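Local coordinates for putative aliphatic sulfonates-binding protein (Escherichia coli, PDB 2X26) that probably captures aliphatic sulfonates in the periplasm as the binding protein of an ABC transport system, at residues 211-216 and 243-248. Sequence-based numbering, arbitrary orientation.
Sequences EADALT and DHRPPT
An end-on, two-pronged salt bridge ties helix 199-218 to the loop that leads from helix 235-243 to helix 255-270, in a two-lobed periplasmic binding protein. Arg245 meets Asp213 head-on: NH1 donates to Asp213 OD1 at 2.9 Å and NH2 to Asp213 OD2 at 2.6 Å, both bonds nearly straight. The carboxylate and guanidinium planes lie only 15° apart. Asp213 OD2 accepts the N-H of NH2 through its syn lone pair, while NH1 reaches OD1 on the syn side but somewhat out of the carboxylate plane. A chi1 of -165° swings the Asp213 carboxylate away from the backbone N and places it where Arg245 and Thr248 meet it; the Thr248 side chain runs at about a right angle to that of Asp213. Thr248 OG1 gives Asp213 OD2 a weak hydrogen bond of 2.9 Å, and Thr248 CG2 packs 3.5 Å from Asp213 OD2. One water donates to Asp213 OD1 and accepts from Thr248 N; another links Arg245 NH1 to Thr216 OG1, itself bonded to Asp213 O. Beyond the pair, Arg245 rests on Ile14 of helix 14-21, and its NH2 also binds a glycerol, probably from the crystallisation liquor. An asparagine in place of Asp213 would probably leave the guanidinium without its countercharge and with one acceptor oxygen fewer, freer to turn. Although Asp213 is buried, the facing positive charge of Arg245 probably keeps it ionised, and the two parallel bonds fix the guanidinium against turning.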
ATOM      1  N   GLU A 211       1.890   5.543 -14.701  1.00  8.43           N
ATOM      2  CA  GLU A 211       2.628   5.266 -15.961  1.00  8.22           C
ATOM      3  C   GLU A 211       3.802   4.316 -15.697  1.00  8.22           C
ATOM      4  O   GLU A 211       4.112   3.423 -16.493  1.00  8.31           O
ATOM      5  CB  GLU A 211       3.201   6.536 -16.582  1.00  8.86           C
ATOM      6  CG  GLU A 211       2.190   7.501 -17.121  1.00 13.59           C
ATOM      7  CD  GLU A 211       2.864   8.765 -17.633  1.00 22.08           C
ATOM      8  OE1 GLU A 211       3.826   8.659 -18.438  1.00 26.38           O
ATOM      9  OE2 GLU A 211       2.470   9.866 -17.200  1.00 25.98           O
ATOM     10  N   ALA A 212       4.480   4.549 -14.585  1.00  5.67           N
ATOM     11  CA  ALA A 212       5.620   3.735 -14.227  1.00  5.79           C
ATOM     12  C   ALA A 212       5.192   2.310 -13.900  1.00  5.53           C
ATOM     13  O   ALA A 212       5.860   1.353 -14.335  1.00  6.22           O
ATOM     14  CB  ALA A 212       6.399   4.370 -13.016  1.00  3.79           C
ATOM     15  N   ASP A 213       4.062   2.136 -13.204  1.00  4.94           N
ATOM     16  CA  ASP A 213       3.567   0.792 -12.890  1.00  5.81           C
ATOM     17  C   ASP A 213       3.269   0.042 -14.202  1.00  6.09           C
ATOM     18  O   ASP A 213       3.599  -1.142 -14.311  1.00  6.33           O
ATOM     19  CB  ASP A 213       2.313   0.871 -11.997  1.00  7.45           C
ATOM     20  CG  ASP A 213       1.970  -0.458 -11.333  1.00 11.18           C
ATOM     21  OD1 ASP A 213       1.809  -1.485 -12.041  1.00 12.30           O
ATOM     22  OD2 ASP A 213       1.790  -0.481 -10.110  1.00 13.07           O
ATOM     23  N   ALA A 214       2.769   0.753 -15.203  1.00  5.73           N
ATOM     24  CA  ALA A 214       2.427   0.121 -16.501  1.00  6.42           C
ATOM     25  C   ALA A 214       3.649  -0.470 -17.243  1.00  6.92           C
ATOM     26  O   ALA A 214       3.506  -1.362 -18.123  1.00  6.10           O
ATOM     27  CB  ALA A 214       1.756   1.086 -17.348  1.00  6.75           C
ATOM     28  N   LEU A 215       4.838   0.041 -16.915  1.00  6.48           N
ATOM     29  CA  LEU A 215       6.073  -0.533 -17.462  1.00  6.09           C
ATOM     30  C   LEU A 215       6.209  -1.983 -17.084  1.00  6.74           C
ATOM     31  O   LEU A 215       6.881  -2.721 -17.804  1.00  5.83           O
ATOM     32  CB  LEU A 215       7.322   0.264 -17.011  1.00  3.87           C
ATOM     33  CG  LEU A 215       7.315   1.740 -17.451  1.00  5.86           C
ATOM     34  CD1 LEU A 215       8.515   2.467 -16.828  1.00 11.02           C
ATOM     35  CD2 LEU A 215       7.304   1.943 -18.988  1.00 11.16           C
ATOM     36  N   THR A 216       5.631  -2.411 -15.944  1.00  6.51           N
ATOM     37  CA  THR A 216       5.706  -3.826 -15.576  1.00  9.04           C
ATOM     38  C   THR A 216       4.977  -4.699 -16.597  1.00 10.63           C
ATOM     39  O   THR A 216       5.249  -5.901 -16.674  1.00 10.40           O
ATOM     40  CB  THR A 216       5.154  -4.163 -14.163  1.00  9.36           C
ATOM     41  OG1 THR A 216       3.741  -3.921 -14.125  1.00  9.19           O
ATOM     42  CG2 THR A 216       5.884  -3.366 -13.094  1.00 11.08           C
ATOM     43  N   ASP A 243       2.410 -11.472 -11.818  1.00  5.78           N
ATOM     44  CA  ASP A 243       1.233 -12.179 -12.307  1.00  5.85           C
ATOM     45  C   ASP A 243       0.029 -12.151 -11.302  1.00  7.32           C
ATOM     46  O   ASP A 243      -1.101 -12.436 -11.698  1.00  9.18           O
ATOM     47  CB  ASP A 243       1.600 -13.616 -12.642  1.00  4.93           C
ATOM     48  CG  ASP A 243       2.397 -13.735 -13.912  1.00  6.25           C
ATOM     49  OD1 ASP A 243       2.384 -12.747 -14.699  1.00  7.76           O
ATOM     50  OD2 ASP A 243       3.003 -14.830 -14.141  1.00  8.86           O
ATOM     51  N   HIS A 244       0.268 -11.850 -10.032  1.00  5.03           N
ATOM     52  CA  HIS A 244      -0.838 -11.787  -9.064  1.00  6.48           C
ATOM     53  C   HIS A 244      -1.420 -10.379  -8.950  1.00  6.92           C
ATOM     54  O   HIS A 244      -2.286 -10.152  -8.104  1.00  8.48           O
ATOM     55  CB  HIS A 244      -0.392 -12.265  -7.680  1.00  5.47           C
ATOM     56  CG  HIS A 244       0.163 -13.651  -7.683  1.00  7.75           C
ATOM     57  ND1 HIS A 244       1.222 -14.029  -6.885  1.00 10.21           N
ATOM     58  CD2 HIS A 244      -0.184 -14.746  -8.403  1.00  6.30           C
ATOM     59  CE1 HIS A 244       1.498 -15.303  -7.105  1.00 11.98           C
ATOM     60  NE2 HIS A 244       0.657 -15.764  -8.023  1.00  9.63           N
ATOM     61  N   ARG A 245      -0.941  -9.436  -9.772  1.00  6.72           N
ATOM     62  CA  ARG A 245      -1.409  -8.035  -9.682  1.00  8.03           C
ATOM     63  C   ARG A 245      -2.341  -7.696 -10.811  1.00  8.65           C
ATOM     64  O   ARG A 245      -2.139  -8.170 -11.964  1.00  9.04           O
ATOM     65  CB  ARG A 245      -0.229  -7.085  -9.819  1.00  7.37           C
ATOM     66  CG  ARG A 245       0.769  -7.243  -8.663  1.00  9.60           C
ATOM     67  CD  ARG A 245       1.969  -6.402  -9.015  1.00 12.05           C
ATOM     68  NE  ARG A 245       1.777  -5.018  -8.592  1.00 11.07           N
ATOM     69  CZ  ARG A 245       1.815  -3.933  -9.367  1.00 13.42           C
ATOM     70  NH1 ARG A 245       1.967  -4.009 -10.702  1.00 12.12           N
ATOM     71  NH2 ARG A 245       1.671  -2.738  -8.758  1.00 15.38           N
ATOM     72  N   PRO A 246      -3.391  -6.934 -10.507  1.00  9.71           N
ATOM     73  CA  PRO A 246      -4.240  -6.468 -11.594  1.00 10.29           C
ATOM     74  C   PRO A 246      -3.568  -5.280 -12.303  1.00  9.37           C
ATOM     75  O   PRO A 246      -2.588  -4.733 -11.792  1.00  7.42           O
ATOM     76  CB  PRO A 246      -5.494  -5.962 -10.834  1.00  9.87           C
ATOM     77  CG  PRO A 246      -4.959  -5.427  -9.598  1.00 10.57           C
ATOM     78  CD  PRO A 246      -3.819  -6.380  -9.202  1.00 10.00           C
ATOM     79  N   PRO A 247      -4.096  -4.854 -13.470  1.00  9.83           N
ATOM     80  CA  PRO A 247      -3.556  -3.604 -14.019  1.00 10.77           C
ATOM     81  C   PRO A 247      -3.743  -2.469 -13.002  1.00 10.73           C
ATOM     82  O   PRO A 247      -4.807  -2.376 -12.365  1.00 10.86           O
ATOM     83  CB  PRO A 247      -4.444  -3.370 -15.267  1.00 11.10           C
ATOM     84  CG  PRO A 247      -4.841  -4.791 -15.692  1.00 12.20           C
ATOM     85  CD  PRO A 247      -5.123  -5.458 -14.353  1.00 10.43           C
ATOM     86  N   THR A 248      -2.713  -1.660 -12.793  1.00 12.19           N
ATOM     87  CA  THR A 248      -2.783  -0.639 -11.775  1.00 14.79           C
ATOM     88  C   THR A 248      -3.367   0.626 -12.350  1.00 14.44           C
ATOM     89  O   THR A 248      -3.109   0.968 -13.516  1.00 16.50           O
ATOM     90  CB  THR A 248      -1.389  -0.321 -11.294  1.00 17.05           C
ATOM     91  OG1 THR A 248      -0.952  -1.439 -10.529  1.00 19.97           O
ATOM     92  CG2 THR A 248      -1.352   0.959 -10.388  1.00 18.92           C
TER
HETATM   93  O   HOH W   1       0.010  -1.835 -14.005  1.00 27.48           O
HETATM   94  O   HOH W   2       2.148  -5.880 -12.773  1.00 24.30           O